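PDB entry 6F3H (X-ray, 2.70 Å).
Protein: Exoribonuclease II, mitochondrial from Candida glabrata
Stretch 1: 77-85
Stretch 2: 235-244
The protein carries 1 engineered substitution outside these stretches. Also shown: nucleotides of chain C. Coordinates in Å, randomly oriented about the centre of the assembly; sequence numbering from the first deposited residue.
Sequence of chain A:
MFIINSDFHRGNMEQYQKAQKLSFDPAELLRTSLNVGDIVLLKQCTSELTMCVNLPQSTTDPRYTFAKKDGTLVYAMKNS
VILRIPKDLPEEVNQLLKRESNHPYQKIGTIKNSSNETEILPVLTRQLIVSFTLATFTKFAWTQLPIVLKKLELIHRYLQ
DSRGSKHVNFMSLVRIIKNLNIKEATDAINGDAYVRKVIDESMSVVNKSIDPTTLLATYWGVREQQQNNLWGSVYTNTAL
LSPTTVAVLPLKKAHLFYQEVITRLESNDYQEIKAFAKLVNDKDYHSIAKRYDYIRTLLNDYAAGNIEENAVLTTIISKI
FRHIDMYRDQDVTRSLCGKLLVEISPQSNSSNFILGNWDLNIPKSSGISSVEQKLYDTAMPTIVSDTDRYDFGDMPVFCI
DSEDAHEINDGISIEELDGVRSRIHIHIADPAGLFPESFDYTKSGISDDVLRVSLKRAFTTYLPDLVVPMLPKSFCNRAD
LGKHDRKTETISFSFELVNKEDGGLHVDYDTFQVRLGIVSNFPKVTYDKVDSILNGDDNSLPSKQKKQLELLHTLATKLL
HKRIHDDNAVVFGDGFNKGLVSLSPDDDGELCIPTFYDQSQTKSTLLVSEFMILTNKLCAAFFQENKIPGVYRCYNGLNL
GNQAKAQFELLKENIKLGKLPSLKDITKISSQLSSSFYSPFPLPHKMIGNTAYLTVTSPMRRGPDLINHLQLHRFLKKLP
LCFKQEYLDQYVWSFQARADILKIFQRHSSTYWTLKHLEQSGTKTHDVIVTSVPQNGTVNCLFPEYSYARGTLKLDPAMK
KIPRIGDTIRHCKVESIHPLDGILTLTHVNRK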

# COMPACT_ATOMS: atom_id res chain seq x y z
N MSE A 77 -15.03 6.88 -12.41
CA MSE A 77 -14.57 6.88 -11.05
C MSE A 77 -13.22 7.52 -10.98
O MSE A 77 -12.36 7.26 -11.80
CB MSE A 77 -14.48 5.46 -10.49
CG MSE A 77 -15.81 4.92 -10.03
SE MSE A 77 -16.89 6.30 -9.15
CE MSE A 77 -18.62 5.38 -9.10
N LYS A 78 -13.06 8.36 -9.97
CA LYS A 78 -11.77 8.93 -9.65
C LYS A 78 -10.62 7.95 -9.89
O LYS A 78 -9.58 8.34 -10.42
CB LYS A 78 -11.80 9.38 -8.20
CG LYS A 78 -10.47 9.77 -7.65
CD LYS A 78 -10.59 10.01 -6.14
CE LYS A 78 -10.19 8.78 -5.30
NZ LYS A 78 -8.81 8.87 -4.70
N ASN A 79 -10.80 6.69 -9.52
CA ASN A 79 -9.72 5.73 -9.62
C ASN A 79 -9.56 5.13 -11.00
O ASN A 79 -8.61 4.38 -11.23
CB ASN A 79 -9.94 4.63 -8.62
CG ASN A 79 -9.91 5.17 -7.25
OD1 ASN A 79 -10.71 6.03 -6.91
ND2 ASN A 79 -8.94 4.73 -6.46
N SER A 80 -10.45 5.46 -11.93
CA SER A 80 -10.19 5.10 -13.31
C SER A 80 -9.08 5.95 -13.91
O SER A 80 -8.73 5.71 -15.06
CB SER A 80 -11.45 5.24 -14.15
OG SER A 80 -12.49 4.40 -13.66
N VAL A 81 -8.57 6.94 -13.20
CA VAL A 81 -7.50 7.80 -13.69
C VAL A 81 -6.15 7.09 -13.56
O VAL A 81 -5.72 6.78 -12.44
CB VAL A 81 -7.48 9.14 -12.95
CG1 VAL A 81 -6.22 9.90 -13.33
CG2 VAL A 81 -8.71 9.95 -13.31
N ILE A 82 -5.45 6.89 -14.68
CA ILE A 82 -4.16 6.20 -14.62
C ILE A 82 -3.01 7.17 -14.47
O ILE A 82 -1.98 6.82 -13.86
CB ILE A 82 -3.93 5.32 -15.86
CG1 ILE A 82 -5.21 4.65 -16.29
CG2 ILE A 82 -3.14 4.17 -15.47
CD1 ILE A 82 -5.00 3.85 -17.53
N LEU A 83 -3.10 8.35 -15.08
CA LEU A 83 -2.13 9.39 -14.79
C LEU A 83 -2.79 10.74 -14.97
O LEU A 83 -3.77 10.88 -15.70
CB LEU A 83 -0.86 9.29 -15.65
CG LEU A 83 -0.81 9.32 -17.17
CD1 LEU A 83 -0.86 10.74 -17.68
CD2 LEU A 83 0.47 8.66 -17.62
N ARG A 84 -2.21 11.73 -14.32
CA ARG A 84 -2.83 13.03 -14.16
C ARG A 84 -1.78 14.10 -14.36
O ARG A 84 -0.64 13.95 -13.91
CB ARG A 84 -3.45 13.15 -12.76
CG ARG A 84 -3.74 14.55 -12.28
CD ARG A 84 -4.39 14.50 -10.90
NE ARG A 84 -4.32 15.74 -10.13
CZ ARG A 84 -3.60 15.90 -9.02
NH1 ARG A 84 -2.87 14.90 -8.54
NH2 ARG A 84 -3.61 17.07 -8.39
N ILE A 85 -2.18 15.18 -15.03
CA ILE A 85 -1.37 16.35 -15.30
C ILE A 85 -2.12 17.54 -14.72
O ILE A 85 -3.21 17.87 -15.19
CB ILE A 85 -1.15 16.58 -16.80
CG1 ILE A 85 -0.35 15.45 -17.40
CG2 ILE A 85 -0.46 17.91 -17.01
CD1 ILE A 85 1.03 15.42 -16.85
N TYR A 235 2.15 0.89 -11.52
CA TYR A 235 1.29 1.11 -10.38
C TYR A 235 0.97 2.59 -10.26
O TYR A 235 1.86 3.43 -10.41
CB TYR A 235 1.96 0.60 -9.12
CG TYR A 235 2.00 -0.88 -9.07
CD1 TYR A 235 2.98 -1.61 -9.72
CD2 TYR A 235 1.03 -1.56 -8.35
CE1 TYR A 235 2.99 -2.99 -9.64
CE2 TYR A 235 1.03 -2.93 -8.27
CZ TYR A 235 2.00 -3.64 -8.91
OH TYR A 235 1.95 -5.01 -8.79
N THR A 236 -0.29 2.90 -10.03
CA THR A 236 -0.77 4.27 -9.94
C THR A 236 -1.21 4.51 -8.50
O THR A 236 -2.08 3.79 -8.00
CB THR A 236 -1.96 4.49 -10.88
OG1 THR A 236 -1.53 4.44 -12.25
CG2 THR A 236 -2.60 5.85 -10.62
N ASN A 237 -0.62 5.50 -7.84
CA ASN A 237 -1.02 5.77 -6.47
C ASN A 237 -2.41 6.40 -6.44
O ASN A 237 -2.75 7.24 -7.28
CB ASN A 237 -0.02 6.69 -5.77
CG ASN A 237 -0.56 7.23 -4.42
OD1 ASN A 237 -1.00 6.47 -3.56
ND2 ASN A 237 -0.51 8.54 -4.24
N THR A 238 -3.22 5.95 -5.48
CA THR A 238 -4.60 6.37 -5.29
C THR A 238 -4.74 7.84 -4.91
O THR A 238 -5.77 8.46 -5.19
CB THR A 238 -5.24 5.54 -4.17
OG1 THR A 238 -4.71 4.21 -4.19
CG2 THR A 238 -6.73 5.53 -4.31
N ALA A 239 -3.77 8.40 -4.19
CA ALA A 239 -3.97 9.73 -3.63
C ALA A 239 -3.52 10.80 -4.61
O ALA A 239 -4.25 11.76 -4.88
CB ALA A 239 -3.19 9.84 -2.32
N LEU A 240 -2.34 10.60 -5.18
CA LEU A 240 -1.80 11.44 -6.21
C LEU A 240 -2.40 11.16 -7.57
O LEU A 240 -2.28 12.01 -8.46
CB LEU A 240 -0.30 11.23 -6.32
CG LEU A 240 0.54 11.24 -5.05
CD1 LEU A 240 2.01 11.25 -5.46
CD2 LEU A 240 0.18 12.40 -4.13
N LEU A 241 -2.98 9.97 -7.76
CA LEU A 241 -3.50 9.51 -9.06
C LEU A 241 -2.44 9.63 -10.13
O LEU A 241 -2.65 10.22 -11.19
CB LEU A 241 -4.78 10.23 -9.46
CG LEU A 241 -6.05 10.08 -8.62
CD1 LEU A 241 -7.13 11.07 -9.01
CD2 LEU A 241 -6.58 8.69 -8.77
N SER A 242 -1.27 9.08 -9.84
CA SER A 242 -0.16 9.17 -10.76
C SER A 242 0.69 7.93 -10.61
O SER A 242 0.71 7.32 -9.53
CB SER A 242 0.67 10.42 -10.47
OG SER A 242 1.98 10.23 -10.93
N PRO A 243 1.42 7.53 -11.64
CA PRO A 243 2.19 6.29 -11.56
C PRO A 243 3.38 6.42 -10.64
O PRO A 243 4.10 7.42 -10.64
CB PRO A 243 2.64 6.06 -13.01
CG PRO A 243 2.58 7.43 -13.64
CD PRO A 243 1.36 8.04 -13.03
N THR A 244 3.62 5.36 -9.87
CA THR A 244 4.71 5.37 -8.91
C THR A 244 5.91 4.57 -9.39
O THR A 244 7.03 5.07 -9.36
CB THR A 244 4.26 4.83 -7.55
OG1 THR A 244 3.86 3.46 -7.67
CG2 THR A 244 3.09 5.63 -6.99
P A C 1 -9.31 3.80 -2.69
OP1 A C 1 -7.98 3.18 -2.84
OP2 A C 1 -9.44 5.27 -2.48
O5' A C 1 -9.93 3.02 -1.45
C5' A C 1 -9.36 3.16 -0.17
C4' A C 1 -9.89 4.39 0.53
O4' A C 1 -11.33 4.27 0.68
C3' A C 1 -9.38 4.60 1.94
O3' A C 1 -8.16 5.29 1.99
C2' A C 1 -10.52 5.31 2.63
O2' A C 1 -10.54 6.68 2.25
C1' A C 1 -11.71 4.62 1.99
N9 A C 1 -12.04 3.35 2.67
C8 A C 1 -11.19 2.47 3.30
N7 A C 1 -11.79 1.41 3.77
C5 A C 1 -13.12 1.61 3.41
C6 A C 1 -14.26 0.84 3.62
N6 A C 1 -14.24 -0.33 4.27
N1 A C 1 -15.44 1.31 3.13
C2 A C 1 -15.45 2.48 2.48
N3 A C 1 -14.43 3.30 2.21
C4 A C 1 -13.29 2.79 2.72

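This is a contact between a strand and a tight hairpin-like turn, held by three side-chain-to-carbonyl hydrogen bonds around one central leucine, with no backbone-to-backbone hydrogen bond crossing between the stretches. Residues 81-85 form a strand that runs at 107° to the short segment 242-244, with the two axes approaching to 5.4 Å. The strands cross steeply and share no backbone hydrogen bond, and the backbones draw close over a short length: the CA atoms of Leu-83 and Ser-242 lie 4.5 Å apart, whereas those of Ile-82 and Thr-236 are 6.1 Å apart and those of Asn-79 and Thr-238 6.7 Å.

The second stretch folds back on itself, and residues from its first arm, its bend and its second arm all meet the first stretch. Asn-237 N donates to Ser-242 O at 2.8 Å and Thr-244 N donates to Tyr-235 O at 2.7 Å, so its two arms are pinned together, while residues 238-240 carry helical backbone angles through the bend. Leu-241 follows with phi/psi of 52/52, a left-handed conformation that is uncommon for a residue with a beta carbon. Its CA-to-CB bond points toward the first stretch, and the residue has 116 Å² covered there, the largest share of any residue in the contact.

Around that leucine the first stretch supplies both aliphatic side chain and backbone. Lys-78 CG lies 3.8 Å from Leu-241 CD1, and Lys-78 O lies 3.4 Å from Leu-241 CD2; Val-81 CG1 adds an apolar contact to Leu-241 CB at 4.1 Å. A second, smaller apolar pairing sets Leu-83 CB 3.7 Å from Pro-243 CD, where the compact proline ring fits close to the strand.

The polar links share one rule: a side chain donates to a main-chain carbonyl of the other stretch. Thr-236, its CA-to-CB bond directed toward the strand, gives the shortest of them, OG1 to Ile-82 O at 2.9 Å. Arg-84 extends with chi1 to chi3 all t, and its NH1 donates to Leu-240 O at 3.0 Å with an N-H...acceptor angle of 134°. The carbonyl sits at the guanidinium edge near its plane, where the N-H groups are directed, while Arg-84 CB packs 3.4 Å from Leu-241 O. Lys-78 serves two roles along its length: its CG meets the leucine, and its NZ reaches Thr-238 O at 3.1 Å in a weak hydrogen bond. Its CA-to-CB bond points sideways, so the long chain carries the amine to the turn.

At the nucleotide end the contact is close as well. Asn-79 ND2 approaches Thr-238 CG2 at 3.2 Å, and both residues lie near the bound adenosine monophosphate: Thr-238 CG2 is 3.0 Å from OP1 of A1. Asn-79 ND2 is 3.9 Å from atom P of A1. The design lesson is economical: with 521 Å² buried in total, one inserted leucine fills the middle while donors from both stretches reach carbonyls across the contact.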